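Local coordinates for protein Pgp2 (Campylobacter jejuni subsp. jejuni, PDB 6XJ6) that probably trims peptidoglycan as an L,D-carboxypeptidase of the YkuD family and directs the helical cell shape of Campylobacter jejuni, with an accessory NTF2-like domain that binds peptidoglycan, at residues D15-V27 with K232-L244. Numbering follows the deposited sequence.
Sequences DKNISLGYYDDNV and KFSDINISPYPNL
Tyr22 and Ile238 face each other as an antiparallel hydrogen-bonded pair, with Tyr22 N to Ile238 O and Ile238 N to Tyr22 O both 2.9 Å. Residues 19-24 and 235-240 run nearly antiparallel, their end-to-end directions 167° apart, and the short, weakly bonded strand 22-23 adds an edge to the NTF2-like sheet beside strand 232-240. Just before it, a type I turn from Ile18 to Gly21 brings Gly21 CA to within 3.1 Å of Ile238 O; the Pro240 ring packs against the turn, CD 3.6 Å from Leu20 C.

Tyr23 lies with its ring between Val27 CG2, centred over one face, and Ile238 O, offset over the other. Its CG sits beside the backbone N (chi1 -58°), which carries the phenol toward Ser239 until OH is 2.8 Å from Ser239 OG. The same OH donates to Leu20 O, in the carbonyl plane, tying the ring back to its own turn. The Asn237 side chain crosses that of Tyr23 at about a right angle, amide and ring planes 54° apart, with OD1 near the ring plane at its edge; this OD1 takes the N-H of Asp24 nearly head-on (Asp24 N to Asn237 OD1 3.2 Å).

At the Asp24 end, the carboxylates of Asp24 and Asp235 approach to 3.9 Å between OD2 and OD1. Water 3 donates to both oxygens, while water 2 joins Asp24 OD2 to Asp235 N. Helix 170-188 backs Ile238 through Leu177. Direct bonds thus fasten the N-terminal segment to the accessory domain, while bridging water probably eases the repulsion between the two acids.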
loop_
_atom_site.group_PDB
_atom_site.type_symbol
_atom_site.label_atom_id
_atom_site.label_comp_id
_atom_site.label_asym_id
_atom_site.label_seq_id
_atom_site.Cartn_x
_atom_site.Cartn_y
_atom_site.Cartn_z
ATOM N N ASP A 15 -5.165 -19.148 11.965
ATOM C CA ASP A 15 -4.067 -19.757 11.228
ATOM C C ASP A 15 -3.994 -19.275 9.785
ATOM O O ASP A 15 -3.334 -19.910 8.960
ATOM C CB ASP A 15 -4.179 -21.282 11.282
ATOM C CG ASP A 15 -4.049 -21.821 12.687
ATOM O OD1 ASP A 15 -3.378 -21.170 13.516
ATOM O OD2 ASP A 15 -4.620 -22.892 12.962
ATOM N N LYS A 16 -4.650 -18.162 9.468
ATOM C CA LYS A 16 -4.635 -17.649 8.107
ATOM C C LYS A 16 -3.225 -17.244 7.696
ATOM O O LYS A 16 -2.412 -16.811 8.515
ATOM C CB LYS A 16 -5.562 -16.443 7.993
ATOM C CG LYS A 16 -7.018 -16.806 8.145
ATOM C CD LYS A 16 -7.897 -15.590 8.344
ATOM C CE LYS A 16 -9.303 -15.983 8.807
ATOM N NZ LYS A 16 -9.326 -16.749 10.093
ATOM N N ASN A 17 -2.944 -17.393 6.405
ATOM C CA ASN A 17 -1.687 -16.924 5.834
ATOM C C ASN A 17 -1.849 -15.438 5.548
ATOM O O ASN A 17 -2.450 -15.046 4.543
ATOM C CB ASN A 17 -1.348 -17.696 4.566
ATOM C CG ASN A 17 -0.012 -17.293 3.987
ATOM O OD1 ASN A 17 0.526 -16.234 4.319
ATOM N ND2 ASN A 17 0.525 -18.124 3.105
ATOM N N ILE A 18 -1.328 -14.612 6.449
ATOM C CA ILE A 18 -1.399 -13.165 6.320
ATOM C C ILE A 18 -0.061 -12.575 5.879
ATOM O O ILE A 18 0.146 -11.363 5.971
ATOM C CB ILE A 18 -1.936 -12.499 7.598
ATOM C CG1 ILE A 18 -1.210 -12.991 8.861
ATOM C CG2 ILE A 18 -3.425 -12.776 7.728
ATOM C CD1 ILE A 18 0.265 -12.656 8.953
ATOM N N SER A 19 0.844 -13.414 5.370
ATOM C CA SER A 19 2.208 -12.970 5.083
ATOM C C SER A 19 2.259 -11.873 4.023
ATOM O O SER A 19 3.200 -11.068 4.017
ATOM C CB SER A 19 3.063 -14.168 4.661
ATOM O OG SER A 19 2.584 -14.750 3.461
ATOM N N LEU A 20 1.293 -11.839 3.104
ATOM C CA LEU A 20 1.208 -10.767 2.119
ATOM C C LEU A 20 0.121 -9.758 2.458
ATOM O O LEU A 20 -0.239 -8.934 1.606
ATOM C CB LEU A 20 0.985 -11.335 0.719
ATOM C CG LEU A 20 2.085 -12.271 0.224
ATOM C CD1 LEU A 20 1.750 -12.799 -1.163
ATOM C CD2 LEU A 20 3.453 -11.589 0.231
ATOM N N GLY A 21 -0.382 -9.792 3.682
ATOM C CA GLY A 21 -1.439 -8.912 4.134
ATOM C C GLY A 21 -2.657 -9.685 4.612
ATOM O O GLY A 21 -2.813 -10.881 4.373
ATOM N N TYR A 22 -3.531 -8.945 5.288
ATOM C CA TYR A 22 -4.801 -9.441 5.804
ATOM C C TYR A 22 -5.885 -8.597 5.147
ATOM O O TYR A 22 -5.914 -7.374 5.331
ATOM C CB TYR A 22 -4.805 -9.275 7.324
ATOM C CG TYR A 22 -6.004 -9.785 8.096
ATOM C CD1 TYR A 22 -6.550 -11.037 7.856
ATOM C CD2 TYR A 22 -6.554 -9.020 9.116
ATOM C CE1 TYR A 22 -7.629 -11.496 8.593
ATOM C CE2 TYR A 22 -7.628 -9.468 9.859
ATOM C CZ TYR A 22 -8.163 -10.706 9.594
ATOM O OH TYR A 22 -9.239 -11.151 10.335
ATOM N N TYR A 23 -6.745 -9.236 4.358
ATOM C CA TYR A 23 -7.682 -8.544 3.485
ATOM C C TYR A 23 -9.117 -8.942 3.803
ATOM O O TYR A 23 -9.419 -10.114 4.048
ATOM C CB TYR A 23 -7.363 -8.850 2.016
ATOM C CG TYR A 23 -5.957 -8.440 1.673
ATOM C CD1 TYR A 23 -5.677 -7.135 1.317
ATOM C CD2 TYR A 23 -4.895 -9.340 1.764
ATOM C CE1 TYR A 23 -4.399 -6.733 1.039
ATOM C CE2 TYR A 23 -3.597 -8.939 1.480
ATOM C CZ TYR A 23 -3.362 -7.626 1.125
ATOM O OH TYR A 23 -2.090 -7.174 0.841
ATOM N N ASP A 24 -10.011 -7.958 3.747
ATOM C CA ASP A 24 -11.406 -8.222 4.074
ATOM C C ASP A 24 -12.083 -9.095 3.026
ATOM O O ASP A 24 -12.985 -9.869 3.361
ATOM C CB ASP A 24 -12.158 -6.906 4.238
ATOM C CG ASP A 24 -13.566 -7.111 4.737
ATOM O OD1 ASP A 24 -13.732 -7.482 5.914
ATOM O OD2 ASP A 24 -14.497 -6.910 3.947
ATOM N N ASP A 25 -11.656 -9.006 1.766
ATOM C CA ASP A 25 -12.206 -9.820 0.690
ATOM C C ASP A 25 -11.056 -10.285 -0.199
ATOM O O ASP A 25 -9.884 -10.008 0.074
ATOM C CB ASP A 25 -13.281 -9.040 -0.082
ATOM C CG ASP A 25 -14.075 -9.916 -1.044
ATOM O OD1 ASP A 25 -14.407 -11.067 -0.682
ATOM O OD2 ASP A 25 -14.361 -9.450 -2.170
ATOM N N ASN A 26 -11.401 -11.009 -1.262
ATOM C CA ASN A 26 -10.406 -11.600 -2.148
ATOM C C ASN A 26 -9.642 -10.527 -2.907
ATOM O O ASN A 26 -10.225 -9.564 -3.410
ATOM C CB ASN A 26 -11.096 -12.507 -3.163
ATOM C CG ASN A 26 -11.684 -13.751 -2.532
ATOM O OD1 ASN A 26 -11.643 -13.927 -1.314
ATOM N ND2 ASN A 26 -12.243 -14.621 -3.363
ATOM N N VAL A 27 -8.331 -10.724 -3.019
ATOM C CA VAL A 27 -7.450 -9.823 -3.747
ATOM C C VAL A 27 -6.375 -10.654 -4.432
ATOM O O VAL A 27 -6.188 -11.837 -4.148
ATOM C CB VAL A 27 -6.795 -8.752 -2.836
ATOM C CG1 VAL A 27 -7.846 -7.945 -2.090
ATOM C CG2 VAL A 27 -5.814 -9.384 -1.851
ATOM N N LYS A 232 -18.022 4.277 11.329
ATOM C CA LYS A 232 -17.800 2.851 11.132
ATOM C C LYS A 232 -16.719 2.632 10.084
ATOM O O LYS A 232 -16.694 3.313 9.055
ATOM C CB LYS A 232 -19.085 2.156 10.671
ATOM C CG LYS A 232 -20.016 1.768 11.808
ATOM C CD LYS A 232 -21.344 1.245 11.281
ATOM C CE LYS A 232 -22.372 2.359 11.145
ATOM N NZ LYS A 232 -23.284 2.146 9.987
ATOM N N PHE A 233 -15.826 1.681 10.354
ATOM C CA PHE A 233 -14.809 1.259 9.403
ATOM C C PHE A 233 -15.231 -0.064 8.781
ATOM O O PHE A 233 -15.768 -0.943 9.467
ATOM C CB PHE A 233 -13.447 1.062 10.074
ATOM C CG PHE A 233 -12.800 2.325 10.569
ATOM C CD1 PHE A 233 -13.354 3.573 10.327
ATOM C CD2 PHE A 233 -11.609 2.255 11.280
ATOM C CE1 PHE A 233 -12.727 4.726 10.786
ATOM C CE2 PHE A 233 -10.986 3.400 11.742
ATOM C CZ PHE A 233 -11.546 4.633 11.500
ATOM N N SER A 234 -14.994 -0.205 7.480
ATOM C CA SER A 234 -15.274 -1.459 6.799
ATOM C C SER A 234 -14.249 -1.667 5.695
ATOM O O SER A 234 -13.466 -0.772 5.365
ATOM C CB SER A 234 -16.704 -1.500 6.251
ATOM O OG SER A 234 -16.901 -0.531 5.246
ATOM N N ASP A 235 -14.249 -2.875 5.138
ATOM C CA ASP A 235 -13.360 -3.249 4.037
ATOM C C ASP A 235 -11.896 -2.973 4.384
ATOM O O ASP A 235 -11.151 -2.372 3.613
ATOM C CB ASP A 235 -13.770 -2.549 2.737
ATOM C CG ASP A 235 -13.099 -3.144 1.506
ATOM O OD1 ASP A 235 -12.739 -4.340 1.528
ATOM O OD2 ASP A 235 -12.930 -2.409 0.510
ATOM N N ILE A 236 -11.474 -3.427 5.559
ATOM C CA ILE A 236 -10.124 -3.134 6.033
ATOM C C ILE A 236 -9.127 -4.073 5.371
ATOM O O ILE A 236 -9.268 -5.302 5.433
ATOM C CB ILE A 236 -10.042 -3.235 7.560
ATOM C CG1 ILE A 236 -10.995 -2.229 8.211
ATOM C CG2 ILE A 236 -8.609 -2.963 8.033
ATOM C CD1 ILE A 236 -11.212 -2.489 9.690
ATOM N N ASN A 237 -8.109 -3.484 4.739
ATOM C CA ASN A 237 -6.988 -4.211 4.161
ATOM C C ASN A 237 -5.716 -3.691 4.802
ATOM O O ASN A 237 -5.467 -2.481 4.788
ATOM C CB ASN A 237 -6.883 -3.960 2.661
ATOM C CG ASN A 237 -8.059 -4.499 1.885
ATOM O OD1 ASN A 237 -8.614 -5.543 2.230
ATOM N ND2 ASN A 237 -8.427 -3.811 0.810
ATOM N N ILE A 238 -4.929 -4.597 5.367
ATOM C CA ILE A 238 -3.650 -4.258 5.974
ATOM C C ILE A 238 -2.572 -5.014 5.223
ATOM O O ILE A 238 -2.680 -6.232 5.030
ATOM C CB ILE A 238 -3.639 -4.576 7.480
ATOM C CG1 ILE A 238 -4.649 -3.664 8.180
ATOM C CG2 ILE A 238 -2.241 -4.404 8.066
ATOM C CD1 ILE A 238 -4.726 -3.844 9.664
ATOM N N SER A 239 -1.545 -4.287 4.778
ATOM C CA SER A 239 -0.532 -4.880 3.932
ATOM C C SER A 239 0.871 -4.497 4.379
ATOM O O SER A 239 1.113 -3.348 4.760
ATOM C CB SER A 239 -0.722 -4.375 2.499
ATOM O OG SER A 239 -2.046 -4.602 2.047
ATOM N N PRO A 240 1.828 -5.418 4.286
ATOM C CA PRO A 240 3.216 -5.063 4.581
ATOM C C PRO A 240 3.754 -4.128 3.511
ATOM O O PRO A 240 3.386 -4.227 2.341
ATOM C CB PRO A 240 3.935 -6.420 4.548
ATOM C CG PRO A 240 3.144 -7.226 3.597
ATOM C CD PRO A 240 1.710 -6.812 3.812
ATOM N N TYR A 241 4.628 -3.219 3.934
ATOM C CA TYR A 241 5.089 -2.121 3.085
ATOM C C TYR A 241 6.607 -2.172 2.954
ATOM O O TYR A 241 7.326 -1.710 3.860
ATOM C CB TYR A 241 4.644 -0.768 3.651
ATOM C CG TYR A 241 4.758 0.350 2.635
ATOM C CD1 TYR A 241 5.969 0.986 2.406
ATOM C CD2 TYR A 241 3.662 0.741 1.869
ATOM C CE1 TYR A 241 6.082 1.988 1.478
ATOM C CE2 TYR A 241 3.770 1.735 0.932
ATOM C CZ TYR A 241 4.982 2.355 0.731
ATOM O OH TYR A 241 5.122 3.360 -0.203
ATOM N N PRO A 242 7.142 -2.733 1.870
ATOM C CA PRO A 242 8.603 -2.792 1.718
ATOM C C PRO A 242 9.204 -1.401 1.688
ATOM O O PRO A 242 8.639 -0.477 1.105
ATOM C CB PRO A 242 8.796 -3.505 0.377
ATOM C CG PRO A 242 7.526 -4.287 0.168
ATOM C CD PRO A 242 6.451 -3.436 0.770
ATOM N N ASN A 243 10.377 -1.270 2.302
ATOM C CA ASN A 243 11.060 0.013 2.322
ATOM C C ASN A 243 12.552 -0.221 2.507
ATOM O O ASN A 243 12.987 -1.301 2.916
ATOM C CB ASN A 243 10.509 0.903 3.437
ATOM C CG ASN A 243 10.796 0.351 4.799
ATOM O OD1 ASN A 243 11.817 0.667 5.400
ATOM N ND2 ASN A 243 9.902 -0.495 5.291
ATOM N N LEU A 244 13.328 0.817 2.203
ATOM C CA LEU A 244 14.777 0.780 2.337
ATOM C C LEU A 244 15.265 1.577 3.536
ATOM O O LEU A 244 16.411 2.038 3.547
ATOM C CB LEU A 244 15.438 1.284 1.055
ATOM C CG LEU A 244 15.230 0.348 -0.133
ATOM C CD1 LEU A 244 15.923 0.884 -1.367
ATOM C CD2 LEU A 244 15.750 -1.037 0.199
HETATM O O HOH W 1 -13.109 -5.062 7.391
HETATM O O HOH W 2 -16.087 -5.042 5.561
HETATM O O HOH W 3 -14.819 -6.011 1.563
HETATM O O HOH W 4 -10.798 -6.926 7.223
HETATM O O HOH W 5 -10.501 -6.558 0.814
#